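SsfS6 (Streptomyces sp. SF2575, PDB 4FZR) belongs to the erythromycin biosynthesis protein CIII-like family and has the GT-B fold, in which two Rossmann-like domains are joined in one chain. Local coordinates at residues Trp122-Val127 against Ala141-Pro146; Val189-Met194 against Arg376-Glu381; Pro261-Glu266 against Ala361-Arg366. One frame throughout, in Å; residues are numbered along the deposited sequence.

Interaction 1: residues Trp122-Val127 against Ala141-Pro146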
ATOM      1  N   TRP A 122      20.819  -5.358   6.579  1.00 29.69           N
ATOM      2  CA  TRP A 122      19.423  -5.765   6.731  1.00 28.12           C
ATOM      3  C   TRP A 122      19.246  -7.279   6.659  1.00 27.78           C
ATOM      4  O   TRP A 122      18.315  -7.828   7.248  1.00 25.06           O
ATOM      5  CB  TRP A 122      18.562  -5.082   5.666  1.00 28.56           C
ATOM      6  CG  TRP A 122      17.106  -5.029   6.006  1.00 25.88           C
ATOM      7  CD1 TRP A 122      16.538  -4.403   7.075  1.00 26.89           C
ATOM      8  CD2 TRP A 122      16.027  -5.612   5.261  1.00 20.96           C
ATOM      9  NE1 TRP A 122      15.174  -4.562   7.046  1.00 28.38           N
ATOM     10  CE2 TRP A 122      14.836  -5.300   5.943  1.00 21.80           C
ATOM     11  CE3 TRP A 122      15.955  -6.367   4.087  1.00 18.27           C
ATOM     12  CZ2 TRP A 122      13.586  -5.719   5.493  1.00 19.80           C
ATOM     13  CZ3 TRP A 122      14.713  -6.783   3.642  1.00 19.29           C
ATOM     14  CH2 TRP A 122      13.545  -6.455   4.343  1.00 13.72           C
ATOM     15  N   LYS A 123      20.137  -7.947   5.931  1.00 28.58           N
ATOM     16  CA  LYS A 123      20.142  -9.408   5.849  1.00 26.95           C
ATOM     17  C   LYS A 123      18.830  -9.989   5.321  1.00 32.17           C
ATOM     18  O   LYS A 123      18.081 -10.622   6.062  1.00 38.17           O
ATOM     19  CB  LYS A 123      20.461 -10.010   7.219  1.00 36.82           C
ATOM     20  CG  LYS A 123      21.922  -9.901   7.612  1.00 42.48           C
ATOM     21  CD  LYS A 123      22.111 -10.111   9.106  1.00 48.72           C
ATOM     22  CE  LYS A 123      21.728  -8.869   9.900  1.00 53.11           C
ATOM     23  NZ  LYS A 123      21.960  -9.033  11.364  1.00 41.32           N
ATOM     24  N   PRO A 124      18.553  -9.777   4.029  1.00 35.75           N
ATOM     25  CA  PRO A 124      17.375 -10.379   3.399  1.00 25.57           C
ATOM     26  C   PRO A 124      17.549 -11.863   3.113  1.00 22.36           C
ATOM     27  O   PRO A 124      18.663 -12.336   2.897  1.00 21.17           O
ATOM     28  CB  PRO A 124      17.246  -9.606   2.085  1.00 23.92           C
ATOM     29  CG  PRO A 124      18.608  -9.113   1.799  1.00 20.25           C
ATOM     30  CD  PRO A 124      19.243  -8.843   3.127  1.00 20.73           C
ATOM     31  N   ASP A 125      16.436 -12.585   3.124  1.00 20.46           N
ATOM     32  CA  ASP A 125      16.418 -13.973   2.696  1.00 21.62           C
ATOM     33  C   ASP A 125      16.215 -14.022   1.191  1.00 26.65           C
ATOM     34  O   ASP A 125      16.540 -15.011   0.542  1.00 25.83           O
ATOM     35  CB  ASP A 125      15.269 -14.734   3.366  1.00 27.13           C
ATOM     36  CG  ASP A 125      15.125 -14.415   4.840  1.00 37.49           C
ATOM     37  OD1 ASP A 125      16.143 -14.426   5.559  1.00 45.25           O
ATOM     38  OD2 ASP A 125      13.984 -14.163   5.274  1.00 38.19           O
ATOM     39  N   LEU A 126      15.675 -12.940   0.640  1.00 24.87           N
ATOM     40  CA  LEU A 126      15.179 -12.954  -0.726  1.00 25.38           C
ATOM     41  C   LEU A 126      15.300 -11.580  -1.365  1.00 25.58           C
ATOM     42  O   LEU A 126      15.136 -10.559  -0.697  1.00 28.20           O
ATOM     43  CB  LEU A 126      13.711 -13.385  -0.714  1.00 27.55           C
ATOM     44  CG  LEU A 126      13.119 -14.098  -1.928  1.00 40.36           C
ATOM     45  CD1 LEU A 126      14.093 -15.089  -2.521  1.00 38.35           C
ATOM     46  CD2 LEU A 126      11.858 -14.812  -1.482  1.00 43.86           C
ATOM     47  N   VAL A 127      15.596 -11.561  -2.660  1.00 24.63           N
ATOM     48  CA  VAL A 127      15.579 -10.329  -3.435  1.00 21.81           C
ATOM     49  C   VAL A 127      14.473 -10.416  -4.476  1.00 20.67           C
ATOM     50  O   VAL A 127      14.424 -11.363  -5.257  1.00 20.57           O
ATOM     51  CB  VAL A 127      16.931 -10.063  -4.148  1.00 18.25           C
ATOM     52  CG1 VAL A 127      16.833  -8.830  -5.037  1.00 23.70           C
ATOM     53  CG2 VAL A 127      18.050  -9.884  -3.134  1.00 20.31           C
ATOM     54  N   ALA A 141      23.471 -12.673  -5.882  1.00 33.68           N
ATOM     55  CA  ALA A 141      24.611 -13.521  -6.205  1.00 38.01           C
ATOM     56  C   ALA A 141      25.773 -13.241  -5.259  1.00 40.68           C
ATOM     57  O   ALA A 141      26.565 -14.133  -4.948  1.00 46.37           O
ATOM     58  CB  ALA A 141      25.039 -13.296  -7.651  1.00 37.55           C
ATOM     59  N   THR A 142      25.868 -11.999  -4.797  1.00 40.05           N
ATOM     60  CA  THR A 142      26.963 -11.592  -3.927  1.00 40.11           C
ATOM     61  C   THR A 142      26.793 -12.143  -2.509  1.00 42.57           C
ATOM     62  O   THR A 142      27.773 -12.529  -1.873  1.00 47.52           O
ATOM     63  CB  THR A 142      27.103 -10.050  -3.874  1.00 39.26           C
ATOM     64  OG1 THR A 142      27.335  -9.536  -5.192  1.00 38.11           O
ATOM     65  CG2 THR A 142      28.260  -9.641  -2.980  1.00 36.55           C
ATOM     66  N   LEU A 143      25.554 -12.186  -2.023  1.00 39.28           N
ATOM     67  CA  LEU A 143      25.275 -12.674  -0.672  1.00 36.80           C
ATOM     68  C   LEU A 143      24.913 -14.155  -0.669  1.00 37.67           C
ATOM     69  O   LEU A 143      24.726 -14.752   0.390  1.00 46.02           O
ATOM     70  CB  LEU A 143      24.121 -11.894  -0.036  1.00 37.08           C
ATOM     71  CG  LEU A 143      24.247 -10.383   0.165  1.00 37.99           C
ATOM     72  CD1 LEU A 143      23.029  -9.879   0.927  1.00 30.80           C
ATOM     73  CD2 LEU A 143      25.527 -10.013   0.894  1.00 39.04           C
ATOM     74  N   GLY A 144      24.795 -14.742  -1.855  1.00 36.03           N
ATOM     75  CA  GLY A 144      24.407 -16.134  -1.975  1.00 33.62           C
ATOM     76  C   GLY A 144      23.001 -16.404  -1.468  1.00 46.07           C
ATOM     77  O   GLY A 144      22.790 -17.310  -0.661  1.00 49.83           O
ATOM     78  N   ILE A 145      22.039 -15.613  -1.937  1.00 38.64           N
ATOM     79  CA  ILE A 145      20.632 -15.819  -1.600  1.00 27.65           C
ATOM     80  C   ILE A 145      19.796 -15.832  -2.878  1.00 30.98           C
ATOM     81  O   ILE A 145      20.195 -15.257  -3.891  1.00 35.74           O
ATOM     82  CB  ILE A 145      20.100 -14.721  -0.650  1.00 39.87           C
ATOM     83  CG1 ILE A 145      20.110 -13.354  -1.344  1.00 28.71           C
ATOM     84  CG2 ILE A 145      20.905 -14.701   0.651  1.00 36.93           C
ATOM     85  CD1 ILE A 145      19.651 -12.223  -0.458  1.00 22.14           C
ATOM     86  N   PRO A 146      18.635 -16.504  -2.841  1.00 38.67           N
ATOM     87  CA  PRO A 146      17.761 -16.595  -4.018  1.00 33.64           C
ATOM     88  C   PRO A 146      17.159 -15.246  -4.404  1.00 33.57           C
ATOM     89  O   PRO A 146      17.082 -14.354  -3.565  1.00 25.36           O
ATOM     90  CB  PRO A 146      16.658 -17.563  -3.565  1.00 37.38           C
ATOM     91  CG  PRO A 146      16.693 -17.525  -2.075  1.00 37.64           C
ATOM     92  CD  PRO A 146      18.109 -17.265  -1.695  1.00 31.31           C
TER
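Ile-145 turns its CD1 methyl into the strand side of the contact, and the apolar packing gathers around it. Ile-145 CD1 lies 4.0 Å from Pro-124 CG and 3.9 Å from Val-127 CG2, meeting both side chains at about a right angle. With chi1 at 65°, CG1 of Ile-145 sits between its own backbone N and carbonyl carbon, and CD1 extends from there to reach the Pro-124 carbonyl, 3.5 Å from its O. A second apolar pair lies on the other face of the sheet: Leu-126 CD1 rests 3.6 Å from Pro-146 CG, again crossed at about a right angle, while Pro-146 CD lies 3.5 Å from Asp-125 O.

The polar side is plain backbone. Val-127 N donates to Pro-146 O over 3.3 Å, with a fairly straight N-H...O angle of 157°, and the main chain carries the ladder on with Val-127 and Ile-148. The Asp-125 carboxylate turns elsewhere, its OD2 accepting from Arg-17 N at the start of the neighbouring strand 17-21.

Leu-143, the last helical residue, packs on helix 93-122. Strand 126-130, helix 135-143 and strand 147-150 form a beta-alpha-beta crossover of the parallel sheet in the N-terminal, Rossmann-like half of a GT-B protein.

Interaction 2: residues Val189-Met194 against Arg376-Glu381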
ATOM      1  N   VAL A 189       3.613 -11.601 -17.104  1.00 20.58           N
ATOM      2  CA  VAL A 189       2.273 -11.029 -16.986  1.00 20.57           C
ATOM      3  C   VAL A 189       1.532 -10.954 -18.327  1.00 21.67           C
ATOM      4  O   VAL A 189       0.385 -10.511 -18.386  1.00 17.95           O
ATOM      5  CB  VAL A 189       2.322  -9.623 -16.340  1.00 22.29           C
ATOM      6  CG1 VAL A 189       2.716  -9.729 -14.868  1.00 20.29           C
ATOM      7  CG2 VAL A 189       3.285  -8.712 -17.093  1.00 19.47           C
ATOM      8  N   CYS A 190       2.177 -11.401 -19.400  1.00 21.46           N
ATOM      9  CA  CYS A 190       1.552 -11.367 -20.718  1.00 26.80           C
ATOM     10  C   CYS A 190       0.449 -12.421 -20.806  1.00 24.92           C
ATOM     11  O   CYS A 190       0.651 -13.567 -20.399  1.00 22.67           O
ATOM     12  CB  CYS A 190       2.599 -11.604 -21.810  1.00 33.84           C
ATOM     13  SG  CYS A 190       1.955 -11.479 -23.494  1.00 33.49           S
ATOM     14  N   PRO A 191      -0.730 -12.038 -21.324  1.00 24.03           N
ATOM     15  CA  PRO A 191      -1.784 -13.037 -21.549  1.00 30.50           C
ATOM     16  C   PRO A 191      -1.308 -14.104 -22.542  1.00 31.45           C
ATOM     17  O   PRO A 191      -0.771 -13.745 -23.591  1.00 29.32           O
ATOM     18  CB  PRO A 191      -2.939 -12.214 -22.138  1.00 27.11           C
ATOM     19  CG  PRO A 191      -2.643 -10.784 -21.760  1.00 27.17           C
ATOM     20  CD  PRO A 191      -1.154 -10.677 -21.698  1.00 22.27           C
ATOM     21  N   PRO A 192      -1.484 -15.396 -22.208  1.00 33.54           N
ATOM     22  CA  PRO A 192      -1.026 -16.529 -23.025  1.00 43.26           C
ATOM     23  C   PRO A 192      -1.368 -16.421 -24.509  1.00 38.85           C
ATOM     24  O   PRO A 192      -0.495 -16.608 -25.354  1.00 35.51           O
ATOM     25  CB  PRO A 192      -1.756 -17.718 -22.398  1.00 35.62           C
ATOM     26  CG  PRO A 192      -1.873 -17.349 -20.964  1.00 32.98           C
ATOM     27  CD  PRO A 192      -2.070 -15.852 -20.933  1.00 32.41           C
ATOM     28  N   SER A 193      -2.618 -16.101 -24.820  1.00 35.01           N
ATOM     29  CA  SER A 193      -3.073 -16.062 -26.205  1.00 32.83           C
ATOM     30  C   SER A 193      -2.441 -14.914 -26.989  1.00 43.34           C
ATOM     31  O   SER A 193      -2.852 -14.627 -28.113  1.00 48.04           O
ATOM     32  CB  SER A 193      -4.595 -15.914 -26.249  1.00 38.77           C
ATOM     33  OG  SER A 193      -4.981 -14.565 -26.039  1.00 40.52           O
HETATM   34  N   MSE A 194      -1.435 -14.270 -26.408  1.00 37.26           N
HETATM   35  CA  MSE A 194      -0.937 -13.015 -26.940  1.00 31.72           C
HETATM   36  C   MSE A 194       0.574 -13.064 -27.128  1.00 45.15           C
HETATM   37  O   MSE A 194       1.219 -12.029 -27.290  1.00 54.09           O
HETATM   38  CB  MSE A 194      -1.305 -11.899 -25.967  1.00 45.63           C
HETATM   39  CG  MSE A 194      -1.437 -10.522 -26.576  1.00 44.59           C
HETATM   40 SE   MSE A 194      -1.828  -9.193 -25.200  1.00 48.57          SE
HETATM   41  CE  MSE A 194      -1.341  -7.589 -26.194  1.00 36.48           C
ATOM     42  N   ARG A 376     -11.724  -6.840 -23.965  1.00 27.00           N
ATOM     43  CA  ARG A 376     -12.439  -7.528 -22.897  1.00 26.68           C
ATOM     44  C   ARG A 376     -12.074  -9.007 -22.852  1.00 28.90           C
ATOM     45  O   ARG A 376     -12.024  -9.605 -21.779  1.00 32.69           O
ATOM     46  CB  ARG A 376     -13.950  -7.376 -23.076  1.00 26.44           C
ATOM     47  CG  ARG A 376     -14.454  -5.953 -22.927  1.00 27.21           C
ATOM     48  CD  ARG A 376     -15.966  -5.903 -23.036  1.00 29.76           C
ATOM     49  NE  ARG A 376     -16.496  -4.569 -22.775  1.00 29.99           N
ATOM     50  CZ  ARG A 376     -17.783  -4.248 -22.859  1.00 39.68           C
ATOM     51  NH1 ARG A 376     -18.679  -5.166 -23.200  1.00 35.20           N
ATOM     52  NH2 ARG A 376     -18.176  -3.008 -22.602  1.00 47.05           N
ATOM     53  N   ARG A 377     -11.824  -9.597 -24.018  1.00 32.58           N
ATOM     54  CA  ARG A 377     -11.389 -10.989 -24.085  1.00 33.34           C
ATOM     55  C   ARG A 377     -10.065 -11.163 -23.348  1.00 22.92           C
ATOM     56  O   ARG A 377      -9.893 -12.107 -22.578  1.00 26.56           O
ATOM     57  CB  ARG A 377     -11.239 -11.454 -25.537  1.00 27.43           C
ATOM     58  CG  ARG A 377     -10.590 -12.829 -25.672  1.00 31.99           C
ATOM     59  CD  ARG A 377     -10.462 -13.278 -27.123  1.00 36.04           C
ATOM     60  NE  ARG A 377      -9.687 -12.338 -27.928  1.00 31.86           N
ATOM     61  CZ  ARG A 377      -8.362 -12.226 -27.892  1.00 30.84           C
ATOM     62  NH1 ARG A 377      -7.636 -12.987 -27.082  1.00 34.05           N
ATOM     63  NH2 ARG A 377      -7.752 -11.342 -28.666  1.00 28.14           N
ATOM     64  N   LEU A 378      -9.138 -10.241 -23.591  1.00 22.85           N
ATOM     65  CA  LEU A 378      -7.815 -10.287 -22.977  1.00 23.20           C
ATOM     66  C   LEU A 378      -7.888 -10.018 -21.478  1.00 23.57           C
ATOM     67  O   LEU A 378      -7.220 -10.687 -20.687  1.00 16.66           O
ATOM     68  CB  LEU A 378      -6.892  -9.267 -23.643  1.00 21.10           C
ATOM     69  CG  LEU A 378      -6.446  -9.629 -25.058  1.00 21.21           C
ATOM     70  CD1 LEU A 378      -5.746  -8.455 -25.714  1.00 25.04           C
ATOM     71  CD2 LEU A 378      -5.536 -10.848 -25.031  1.00 22.27           C
ATOM     72  N   ALA A 379      -8.696  -9.036 -21.091  1.00 18.16           N
ATOM     73  CA  ALA A 379      -8.926  -8.753 -19.679  1.00 24.47           C
ATOM     74  C   ALA A 379      -9.426 -10.012 -18.983  1.00 24.15           C
ATOM     75  O   ALA A 379      -8.925 -10.393 -17.925  1.00 25.35           O
ATOM     76  CB  ALA A 379      -9.934  -7.620 -19.511  1.00 23.62           C
ATOM     77  N   ALA A 380     -10.411 -10.660 -19.594  1.00 27.81           N
ATOM     78  CA  ALA A 380     -11.006 -11.866 -19.035  1.00 24.89           C
ATOM     79  C   ALA A 380      -9.974 -12.989 -18.936  1.00 26.65           C
ATOM     80  O   ALA A 380     -10.003 -13.788 -18.000  1.00 26.23           O
ATOM     81  CB  ALA A 380     -12.194 -12.304 -19.880  1.00 32.76           C
ATOM     82  N   GLU A 381      -9.064 -13.044 -19.905  1.00 17.37           N
ATOM     83  CA  GLU A 381      -8.008 -14.052 -19.905  1.00 22.40           C
ATOM     84  C   GLU A 381      -7.026 -13.802 -18.757  1.00 26.37           C
ATOM     85  O   GLU A 381      -6.634 -14.727 -18.044  1.00 28.71           O
ATOM     86  CB  GLU A 381      -7.263 -14.060 -21.247  1.00 23.71           C
ATOM     87  CG  GLU A 381      -6.138 -15.094 -21.317  1.00 26.79           C
ATOM     88  CD  GLU A 381      -5.381 -15.076 -22.634  1.00 38.99           C
ATOM     89  OE1 GLU A 381      -5.668 -14.208 -23.486  1.00 32.84           O
ATOM     90  OE2 GLU A 381      -4.495 -15.939 -22.817  1.00 45.11           O
TER
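Glu-381 reaches out of helix 370-382 and grips Ser-193 with both carboxylate oxygens. Glu-381 OE2 accepts from Ser-193 N at 2.7 Å through its syn lone pair, in a nearly straight bond (165° at the hydrogen). Glu-381 OE1 takes the hydroxyl, with Ser-193 OG donating at 2.7 Å from the syn side and slightly off the carboxylate plane. CG of Glu-381 is anti to the backbone N (chi1 180°) and the chain is extended beyond it, which carries the carboxylate out to the loop. This is the tight part: the same group also lies against the two prolines before the serine, with Pro-191 CB 3.6 Å from Glu-381 OE1 and Pro-192 CD 3.1 Å from Glu-381 OE2.

Alongside lies a buried apolar patch, where Leu-378 CD1 touches SE of Met-194, a selenomethionine, at 4.0 Å. Met-194 also touches Leu-317, Leu-338 and Leu-339, on helices 310-318 and 333-341, and the two halves of the GT-B protein meet here.

The solvent side is looser. Exposed Arg-377 brings NH1 to Ser-193 OG at 3.3 Å in a weak, bent bond; its NH2 is held instead by Asn-374 OD1.

Chemically, one carboxylate holds the N-H and the hydroxyl of a single serine together, and these two directional bonds fix how the loop after strand 185-188 is oriented on the helix.

Interaction 3: residues Pro261-Glu266 against Ala361-Arg366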
ATOM      1  N   PRO A 261     -12.648  15.631 -29.244  1.00 42.14           N
ATOM      2  CA  PRO A 261     -14.088  15.688 -28.967  1.00 45.90           C
ATOM      3  C   PRO A 261     -14.940  15.791 -30.230  1.00 47.29           C
ATOM      4  O   PRO A 261     -16.131  15.479 -30.193  1.00 39.56           O
ATOM      5  CB  PRO A 261     -14.235  16.962 -28.133  1.00 47.45           C
ATOM      6  CG  PRO A 261     -12.904  17.151 -27.492  1.00 47.08           C
ATOM      7  CD  PRO A 261     -11.900  16.659 -28.499  1.00 42.34           C
ATOM      8  N   LYS A 262     -14.334  16.215 -31.332  1.00 43.71           N
ATOM      9  CA  LYS A 262     -15.070  16.411 -32.575  1.00 41.05           C
ATOM     10  C   LYS A 262     -15.425  15.081 -33.246  1.00 48.04           C
ATOM     11  O   LYS A 262     -16.247  15.041 -34.163  1.00 46.94           O
ATOM     12  CB  LYS A 262     -14.270  17.305 -33.520  1.00 39.48           C
ATOM     13  CG  LYS A 262     -13.924  18.654 -32.907  1.00 45.50           C
ATOM     14  CD  LYS A 262     -12.908  19.401 -33.747  1.00 45.36           C
ATOM     15  CE  LYS A 262     -12.509  20.721 -33.104  1.00 42.74           C
ATOM     16  NZ  LYS A 262     -11.613  21.525 -33.983  1.00 50.40           N
ATOM     17  N   LEU A 263     -14.813  13.996 -32.777  1.00 43.28           N
ATOM     18  CA  LEU A 263     -15.132  12.658 -33.270  1.00 41.40           C
ATOM     19  C   LEU A 263     -16.306  12.052 -32.502  1.00 48.95           C
ATOM     20  O   LEU A 263     -16.714  10.921 -32.767  1.00 48.33           O
ATOM     21  CB  LEU A 263     -13.909  11.743 -33.158  1.00 42.37           C
ATOM     22  CG  LEU A 263     -12.860  11.877 -34.263  1.00 42.85           C
ATOM     23  CD1 LEU A 263     -12.291  13.283 -34.317  1.00 48.69           C
ATOM     24  CD2 LEU A 263     -11.750  10.857 -34.060  1.00 42.91           C
ATOM     25  N   GLY A 264     -16.842  12.807 -31.548  1.00 44.98           N
ATOM     26  CA  GLY A 264     -17.977  12.355 -30.764  1.00 43.09           C
ATOM     27  C   GLY A 264     -17.575  11.843 -29.395  1.00 54.77           C
ATOM     28  O   GLY A 264     -18.295  11.055 -28.783  1.00 63.28           O
ATOM     29  N   PHE A 265     -16.423  12.297 -28.910  1.00 54.63           N
ATOM     30  CA  PHE A 265     -15.929  11.875 -27.604  1.00 52.65           C
ATOM     31  C   PHE A 265     -16.088  12.975 -26.561  1.00 52.12           C
ATOM     32  O   PHE A 265     -16.041  14.163 -26.881  1.00 52.06           O
ATOM     33  CB  PHE A 265     -14.449  11.489 -27.685  1.00 39.16           C
ATOM     34  CG  PHE A 265     -14.186  10.197 -28.410  1.00 36.81           C
ATOM     35  CD1 PHE A 265     -14.693   8.998 -27.935  1.00 38.17           C
ATOM     36  CD2 PHE A 265     -13.407  10.179 -29.554  1.00 35.90           C
ATOM     37  CE1 PHE A 265     -14.442   7.811 -28.600  1.00 35.93           C
ATOM     38  CE2 PHE A 265     -13.151   8.996 -30.219  1.00 36.89           C
ATOM     39  CZ  PHE A 265     -13.669   7.813 -29.740  1.00 33.52           C
ATOM     40  N   GLU A 266     -16.299  12.567 -25.316  1.00 47.48           N
ATOM     41  CA  GLU A 266     -16.077  13.445 -24.176  1.00 52.00           C
ATOM     42  C   GLU A 266     -14.720  13.075 -23.587  1.00 50.38           C
ATOM     43  O   GLU A 266     -14.496  11.927 -23.205  1.00 47.24           O
ATOM     44  CB  GLU A 266     -17.178  13.286 -23.129  1.00 51.14           C
ATOM     45  CG  GLU A 266     -16.948  14.130 -21.884  1.00 70.34           C
ATOM     46  CD  GLU A 266     -17.839  13.730 -20.724  1.00 74.21           C
ATOM     47  OE1 GLU A 266     -18.315  12.574 -20.700  1.00 71.15           O
ATOM     48  OE2 GLU A 266     -18.064  14.577 -19.833  1.00 63.78           O
ATOM     49  N   ALA A 361      -7.394   6.481 -35.691  1.00 50.67           N
ATOM     50  CA  ALA A 361      -7.429   5.283 -34.855  1.00 37.30           C
ATOM     51  C   ALA A 361      -8.601   5.313 -33.882  1.00 30.49           C
ATOM     52  O   ALA A 361      -9.251   4.295 -33.649  1.00 37.63           O
ATOM     53  CB  ALA A 361      -6.119   5.131 -34.096  1.00 36.17           C
ATOM     54  N   CYS A 362      -8.868   6.483 -33.312  1.00 30.46           N
ATOM     55  CA  CYS A 362      -9.956   6.626 -32.350  1.00 35.41           C
ATOM     56  C   CYS A 362     -11.318   6.437 -33.012  1.00 35.31           C
ATOM     57  O   CYS A 362     -12.195   5.779 -32.454  1.00 29.48           O
ATOM     58  CB  CYS A 362      -9.889   7.990 -31.661  1.00 40.76           C
ATOM     59  SG  CYS A 362      -8.384   8.245 -30.694  1.00 40.54           S
ATOM     60  N   ALA A 363     -11.491   7.013 -34.200  1.00 40.69           N
ATOM     61  CA  ALA A 363     -12.740   6.878 -34.947  1.00 35.74           C
ATOM     62  C   ALA A 363     -12.931   5.431 -35.386  1.00 32.94           C
ATOM     63  O   ALA A 363     -14.045   4.907 -35.379  1.00 31.31           O
ATOM     64  CB  ALA A 363     -12.730   7.797 -36.155  1.00 45.26           C
ATOM     65  N   ARG A 364     -11.829   4.797 -35.768  1.00 30.50           N
ATOM     66  CA  ARG A 364     -11.831   3.399 -36.180  1.00 33.59           C
ATOM     67  C   ARG A 364     -12.325   2.516 -35.035  1.00 37.48           C
ATOM     68  O   ARG A 364     -13.162   1.635 -35.231  1.00 40.97           O
ATOM     69  CB  ARG A 364     -10.416   2.993 -36.591  1.00 36.47           C
ATOM     70  CG  ARG A 364     -10.325   1.764 -37.477  1.00 47.05           C
ATOM     71  CD  ARG A 364      -8.904   1.606 -37.997  1.00 44.89           C
ATOM     72  NE  ARG A 364      -8.663   0.300 -38.606  1.00 41.09           N
ATOM     73  CZ  ARG A 364      -7.454  -0.183 -38.880  1.00 54.25           C
ATOM     74  NH1 ARG A 364      -6.369   0.527 -38.591  1.00 59.45           N
ATOM     75  NH2 ARG A 364      -7.323  -1.380 -39.435  1.00 54.42           N
ATOM     76  N   ILE A 365     -11.803   2.767 -33.838  1.00 41.69           N
ATOM     77  CA  ILE A 365     -12.191   2.019 -32.646  1.00 35.11           C
ATOM     78  C   ILE A 365     -13.602   2.392 -32.213  1.00 35.61           C
ATOM     79  O   ILE A 365     -14.367   1.548 -31.747  1.00 36.58           O
ATOM     80  CB  ILE A 365     -11.224   2.304 -31.484  1.00 31.65           C
ATOM     81  CG1 ILE A 365      -9.898   1.590 -31.732  1.00 27.77           C
ATOM     82  CG2 ILE A 365     -11.822   1.850 -30.154  1.00 29.36           C
ATOM     83  CD1 ILE A 365      -8.730   2.233 -31.053  1.00 31.34           C
ATOM     84  N   ARG A 366     -13.934   3.668 -32.375  1.00 29.66           N
ATOM     85  CA  ARG A 366     -15.244   4.189 -31.998  1.00 32.57           C
ATOM     86  C   ARG A 366     -16.364   3.536 -32.808  1.00 43.36           C
ATOM     87  O   ARG A 366     -17.516   3.514 -32.378  1.00 47.39           O
ATOM     88  CB  ARG A 366     -15.273   5.706 -32.206  1.00 33.20           C
ATOM     89  CG  ARG A 366     -16.545   6.417 -31.746  1.00 34.45           C
ATOM     90  CD  ARG A 366     -16.738   7.704 -32.538  1.00 49.25           C
ATOM     91  NE  ARG A 366     -16.916   7.422 -33.965  1.00 58.87           N
ATOM     92  CZ  ARG A 366     -16.589   8.249 -34.956  1.00 48.16           C
ATOM     93  NH1 ARG A 366     -16.055   9.438 -34.704  1.00 51.17           N
ATOM     94  NH2 ARG A 366     -16.790   7.881 -36.214  1.00 55.20           N
TER
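Phe-265 pushes the far end of its ring against helix 358-367, where CE2 lies 3.7 Å from Cys-362 CB and CZ lies 3.6 Å from Arg-366 CB. Both segments belong to the C-terminal Rossmann-like domain of the GT-B fold, and the contact joins the turn leading into strand 266-269 to a helix packed on the same parallel sheet. The ring's edge, in its own plane, faces the carbonyl oxygen of Cys-362, while the aliphatic part of Arg-366 runs past CZ and CE1. Beneath this pair the sheet is close: Phe-265 also touches Val-303, and Cys-362 touches Val-305 and Val-324.

Leu-263 supplies the other apolar piece. Leu-263 CD2 points at the helix, 3.8 Å from Ala-363 CB and 4.2 Å from Cys-362 CB, so that Cys-362 CB has Phe-265 CE2 and the leucine methyl both near it.

Arg-366 adds the polar tie to the turn. CG is anti to the backbone N (chi1 -175°), and the chain bends at chi3 (63°), which turns NE off the line of the aliphatic part; the Arg-366 and Leu-263 side chains cross at about a right angle. One guanidinium face has Ala-363 CB over it, offset toward the rim. Arg-366 NH1 donates to a lone pair of Leu-263 O at a modelled 2.5 Å, a length too short to be taken literally; the oxygen sits 30° out of the guanidinium plane.

From the N terminus, interaction 1 comes first and closes a short loop, the beta-alpha-beta crossover within the N-terminal half. Interaction 2 opens after it, at 189-194, and closes at 376-381, spanning the passage between domains and most of the C-terminal half. Interaction 3 lies wholly within that span: 261-266 and 361-366 both fall between its two ends, so these two loops nest and none cross. Helices 358-367 and 370-382 follow one another, carrying the second segments of interactions 3 and 2. Interactions 1 and 3 lie on opposite sides of the chain's centre, their centres about 51 Å apart, each tying elements within one domain; interaction 2 alone of the three bridges the domains.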